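Local coordinates for protein Orf11 (Staphylococcus phage P68, PDB 6O43) that probably acts as a phage lysin that helps break down the staphylococcal cell wall, at residues S167-V171 and Q172-N176; P177-D180 and G181-I185. All blocks are in the same frame, centred on the assembly; numbering follows the deposited sequence.

Contact 1 (S167-V171 and Q172-N176)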
loop_
_atom_site.group_PDB
_atom_site.type_symbol
_atom_site.label_atom_id
_atom_site.label_comp_id
_atom_site.label_asym_id
_atom_site.label_seq_id
_atom_site.Cartn_x
_atom_site.Cartn_y
_atom_site.Cartn_z
ATOM N N SER A 167 -7.752 19.300 9.903
ATOM C CA SER A 167 -7.321 20.634 10.309
ATOM C C SER A 167 -6.334 21.248 9.326
ATOM O O SER A 167 -6.216 22.476 9.269
ATOM C CB SER A 167 -6.711 20.580 11.711
ATOM O OG SER A 167 -5.990 19.377 11.915
ATOM N N TYR A 168 -5.633 20.427 8.545
ATOM C CA TYR A 168 -4.640 20.912 7.592
ATOM C C TYR A 168 -5.177 20.945 6.163
ATOM O O TYR A 168 -5.159 21.997 5.520
ATOM C CB TYR A 168 -3.371 20.051 7.675
ATOM C CG TYR A 168 -2.499 20.384 8.865
ATOM C CD1 TYR A 168 -2.805 19.903 10.132
ATOM C CD2 TYR A 168 -1.374 21.189 8.722
ATOM C CE1 TYR A 168 -2.013 20.208 11.223
ATOM C CE2 TYR A 168 -0.576 21.499 9.807
ATOM C CZ TYR A 168 -0.900 21.006 11.055
ATOM O OH TYR A 168 -0.107 21.315 12.136
ATOM N N ASN A 169 -5.652 19.808 5.651
ATOM C CA ASN A 169 -6.129 19.759 4.273
ATOM C C ASN A 169 -7.514 20.371 4.096
ATOM O O ASN A 169 -7.916 20.628 2.955
ATOM C CB ASN A 169 -6.130 18.314 3.759
ATOM C CG ASN A 169 -7.181 17.445 4.432
ATOM O OD1 ASN A 169 -8.379 17.718 4.342
ATOM N ND2 ASN A 169 -6.737 16.377 5.089
ATOM N N LYS A 170 -8.251 20.600 5.182
ATOM C CA LYS A 170 -9.520 21.325 5.187
ATOM C C LYS A 170 -10.649 20.580 4.487
ATOM O O LYS A 170 -11.689 21.186 4.196
ATOM C CB LYS A 170 -9.375 22.714 4.556
ATOM C CG LYS A 170 -8.277 23.569 5.167
ATOM C CD LYS A 170 -8.449 23.715 6.670
ATOM C CE LYS A 170 -7.683 24.923 7.193
ATOM N NZ LYS A 170 -7.820 25.075 8.670
ATOM N N VAL A 171 -10.486 19.286 4.206
ATOM C CA VAL A 171 -11.515 18.487 3.559
ATOM C C VAL A 171 -12.011 17.361 4.458
ATOM O O VAL A 171 -13.221 17.130 4.558
ATOM C CB VAL A 171 -11.023 17.919 2.211
ATOM C CG1 VAL A 171 -11.941 16.801 1.743
ATOM C CG2 VAL A 171 -10.954 19.022 1.170
ATOM N N GLN A 172 -11.098 16.656 5.124
ATOM C CA GLN A 172 -11.467 15.516 5.957
ATOM C C GLN A 172 -10.226 14.792 6.459
ATOM O O GLN A 172 -9.116 15.044 5.979
ATOM C CB GLN A 172 -12.345 14.542 5.175
ATOM C CG GLN A 172 -11.612 13.871 4.026
ATOM C CD GLN A 172 -12.402 12.738 3.410
ATOM O OE1 GLN A 172 -13.521 12.932 2.934
ATOM N NE2 GLN A 172 -11.825 11.542 3.418
ATOM N N ASN A 173 -10.406 13.885 7.415
ATOM C CA ASN A 173 -9.305 13.072 7.913
ATOM C C ASN A 173 -9.097 11.877 6.990
ATOM O O ASN A 173 -10.029 11.101 6.749
ATOM C CB ASN A 173 -9.583 12.609 9.342
ATOM C CG ASN A 173 -9.653 13.761 10.325
ATOM O OD1 ASN A 173 -8.828 14.674 10.290
ATOM N ND2 ASN A 173 -10.647 13.728 11.206
ATOM N N TYR A 174 -7.886 11.737 6.465
ATOM C CA TYR A 174 -7.504 10.586 5.664
ATOM C C TYR A 174 -6.636 9.648 6.493
ATOM O O TYR A 174 -5.847 10.086 7.334
ATOM C CB TYR A 174 -6.739 11.010 4.406
ATOM C CG TYR A 174 -7.483 11.964 3.497
ATOM C CD1 TYR A 174 -8.323 11.492 2.498
ATOM C CD2 TYR A 174 -7.333 13.337 3.632
ATOM C CE1 TYR A 174 -9.002 12.362 1.660
ATOM C CE2 TYR A 174 -8.004 14.215 2.800
ATOM C CZ TYR A 174 -8.838 13.723 1.815
ATOM O OH TYR A 174 -9.509 14.594 0.986
ATOM N N GLY A 175 -6.790 8.348 6.248
ATOM C CA GLY A 175 -5.928 7.376 6.883
ATOM C C GLY A 175 -4.543 7.359 6.263
ATOM O O GLY A 175 -4.300 7.923 5.197
ATOM N N ASN A 176 -3.615 6.704 6.958
ATOM C CA ASN A 176 -2.261 6.531 6.444
ATOM C C ASN A 176 -2.032 5.058 6.133
ATOM O O ASN A 176 -1.802 4.257 7.054
ATOM C CB ASN A 176 -1.220 7.039 7.446
ATOM C CG ASN A 176 0.190 7.039 6.875
ATOM O OD1 ASN A 176 0.529 6.212 6.025
ATOM N ND2 ASN A 176 1.016 7.973 7.335
HETATM O O HOH W 1 -7.782 17.181 12.377
#
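The side-chain amide of Asn-169 takes hold of both backbone groups of Gln-172. Its OD1 accepts from Gln-172 N at 3.0 Å, in the carbonyl plane and on a lone pair, while its ND2 donates to Gln-172 O at 2.9 Å, almost exactly within the plane of the amide. The same oxygen has a second donor, since Val-171 N reaches Asn-169 OD1 at 2.6 Å, again in the carbonyl plane. A chi1 of 69°, which puts CG between the backbone N and carbonyl carbon, turns the amide toward the chain that follows. Asn-169 ND2 also bonds to Gly-163 O, so four bonds, two at each end of the amide, fix the rotation of a buried group. On the helical side, Lys-170 NZ bends back to donate to Ser-167 O at 3.1 Å, one of the last carbonyls of helix 166-169.

Contacts with the Tyr-174 ring are of a different kind. Asn-169 ND2 lies at its edge, near the ring plane and 3.4 Å from Tyr-174 CE2, the amide and ring planes being 61° apart. Over one face sits Gln-172 CG, 3.5 Å above the plane and displaced toward the rim. Val-171 CG1 meets the phenolic end, 3.4 Å from Tyr-174 OH, approaching the ring obliquely. Trp-156 of helix 152-159 touches both Asn-169 and Tyr-174.

Lys-170 has positive phi (69°) and is the first residue to leave helical geometry. Asn-169 OD1 accepting from Val-171 N makes an Asx turn, which here turns the chain off the end of a short helix and into the loop before helix 177-187.

Contact 2 (P177-D180 and G181-I185)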
loop_
_atom_site.group_PDB
_atom_site.type_symbol
_atom_site.label_atom_id
_atom_site.label_comp_id
_atom_site.label_asym_id
_atom_site.label_seq_id
_atom_site.Cartn_x
_atom_site.Cartn_y
_atom_site.Cartn_z
ATOM N N PRO A 177 -2.088 4.648 4.863
ATOM C CA PRO A 177 -1.892 3.222 4.553
ATOM C C PRO A 177 -0.488 2.733 4.857
ATOM O O PRO A 177 -0.319 1.562 5.216
ATOM C CB PRO A 177 -2.209 3.140 3.052
ATOM C CG PRO A 177 -1.938 4.535 2.534
ATOM C CD PRO A 177 -2.330 5.459 3.656
ATOM N N PHE A 178 0.522 3.597 4.734
ATOM C CA PHE A 178 1.893 3.167 4.979
ATOM C C PHE A 178 2.134 2.900 6.460
ATOM O O PHE A 178 2.754 1.893 6.822
ATOM C CB PHE A 178 2.875 4.211 4.452
ATOM C CG PHE A 178 2.573 4.676 3.055
ATOM C CD1 PHE A 178 2.492 3.767 2.012
ATOM C CD2 PHE A 178 2.380 6.023 2.783
ATOM C CE1 PHE A 178 2.215 4.189 0.723
ATOM C CE2 PHE A 178 2.104 6.455 1.496
ATOM C CZ PHE A 178 2.022 5.535 0.463
ATOM N N LEU A 179 1.651 3.787 7.332
ATOM C CA LEU A 179 1.797 3.555 8.765
ATOM C C LEU A 179 0.976 2.351 9.211
ATOM O O LEU A 179 1.474 1.479 9.933
ATOM C CB LEU A 179 1.391 4.803 9.548
ATOM C CG LEU A 179 1.516 4.686 11.070
ATOM C CD1 LEU A 179 2.940 4.322 11.463
ATOM C CD2 LEU A 179 1.080 5.972 11.759
ATOM N N ASP A 180 -0.290 2.288 8.796
ATOM C CA ASP A 180 -1.125 1.147 9.156
ATOM C C ASP A 180 -0.523 -0.160 8.656
ATOM O O ASP A 180 -0.549 -1.177 9.361
ATOM C CB ASP A 180 -2.537 1.338 8.601
ATOM C CG ASP A 180 -3.274 2.485 9.266
ATOM O OD1 ASP A 180 -2.711 3.093 10.200
ATOM O OD2 ASP A 180 -4.418 2.779 8.858
ATOM N N GLY A 181 0.014 -0.156 7.434
ATOM C CA GLY A 181 0.641 -1.358 6.912
ATOM C C GLY A 181 1.831 -1.792 7.744
ATOM O O GLY A 181 1.971 -2.970 8.087
ATOM N N ALA A 182 2.703 -0.842 8.090
ATOM C CA ALA A 182 3.864 -1.172 8.911
ATOM C C ALA A 182 3.446 -1.728 10.266
ATOM O O ALA A 182 4.015 -2.720 10.740
ATOM C CB ALA A 182 4.753 0.059 9.089
ATOM N N ASN A 183 2.449 -1.107 10.905
ATOM C CA ASN A 183 2.022 -1.560 12.226
ATOM C C ASN A 183 1.401 -2.951 12.167
ATOM O O ASN A 183 1.578 -3.755 13.090
ATOM C CB ASN A 183 1.041 -0.559 12.835
ATOM C CG ASN A 183 1.726 0.696 13.332
ATOM O OD1 ASN A 183 2.922 0.690 13.617
ATOM N ND2 ASN A 183 0.968 1.780 13.448
ATOM N N THR A 184 0.662 -3.251 11.098
ATOM C CA THR A 184 0.084 -4.584 10.964
ATOM C C THR A 184 1.170 -5.630 10.757
ATOM O O THR A 184 1.112 -6.719 11.340
ATOM C CB THR A 184 -0.919 -4.618 9.812
ATOM O OG1 THR A 184 -2.000 -3.718 10.093
ATOM C CG2 THR A 184 -1.464 -6.033 9.627
ATOM N N ILE A 185 2.177 -5.312 9.943
ATOM C CA ILE A 185 3.277 -6.245 9.719
ATOM C C ILE A 185 3.977 -6.563 11.036
ATOM O O ILE A 185 4.184 -7.731 11.383
ATOM C CB ILE A 185 4.251 -5.677 8.672
ATOM C CG1 ILE A 185 3.655 -5.842 7.273
ATOM C CG2 ILE A 185 5.611 -6.349 8.773
ATOM C CD1 ILE A 185 4.224 -4.879 6.242
#
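The peptide carbonyl of Asp-180 is approached from opposite faces of its plane by two donors of Thr-184: OG1 at 3.0 Å from Asp-180 O and tilted 33° from the plane, and the backbone N, also 3.0 Å from Asp-180 O. Leu-179 O lies under one face of the Asn-183 amide, 3.5 Å from Asn-183 CG, and Leu-179 CD1 is on the same side, 3.8 Å from Asn-183 ND2. This is the opening of the α-helix 177-187, and Thr-184 adds to it a side-chain to backbone bond reaching back four residues.

The first turns are pinned by the usual i to i+4 bonds. Gly-181 N donates to Pro-177 O at 2.8 Å, Ala-182 N to Phe-178 O at 3.0 Å, and Asn-183 N to Leu-179 O at 2.9 Å. Ala-182 CB comes to 3.5 Å from Phe-178 O, lying against the carbonyl that its own backbone N grips.

Phe-178, pointing away from the next turn, turns its side chain to other helices, touching Phe-10 and Thr-11 of helix 3-11, Tyr-67 of helix 61-71 and Ala-157 and Ala-158 of helix 152-159. Ile-185 likewise packs on Val-66 and Phe-10, so the buried side of the helix joins elements distant in sequence. Asn-183 OD1 has a weak bond from Lys-6.

Leu-179 and Asn-183 lie one turn apart on the same side of the helix, their side chains crossing obliquely. With CG opposite the backbone N (chi1 -179°), the leucine stands off the helix; CD1 leans toward the next turn and, with CG, meets Asn-183 ND2. Thr-184 places OG1 beside its own N (chi1 -62°), and that torsion carries the hydroxyl back to the carbonyl of Asp-180.

Contacts 1 and 2 come one after the other in the chain, with centres about 18 Å apart and no touch between them beyond their adjoining in sequence. Asn-176, the final residue of contact 1, is the N-cap of helix 177-187: its OD1 accepts from Leu-179 N of contact 2, while its ND2 donates to Ala-157 O. Helix 152-159 thus meets both, through Trp-156 and then Ala-157. Contact 1 is a surface turn about 18 Å from the centre of the chain, contact 2 a partly buried helix about 9 Å from it. Neither includes a residue of the triiodobenzene ligand pocket (Trp-39, Arg-86 to Tyr-89).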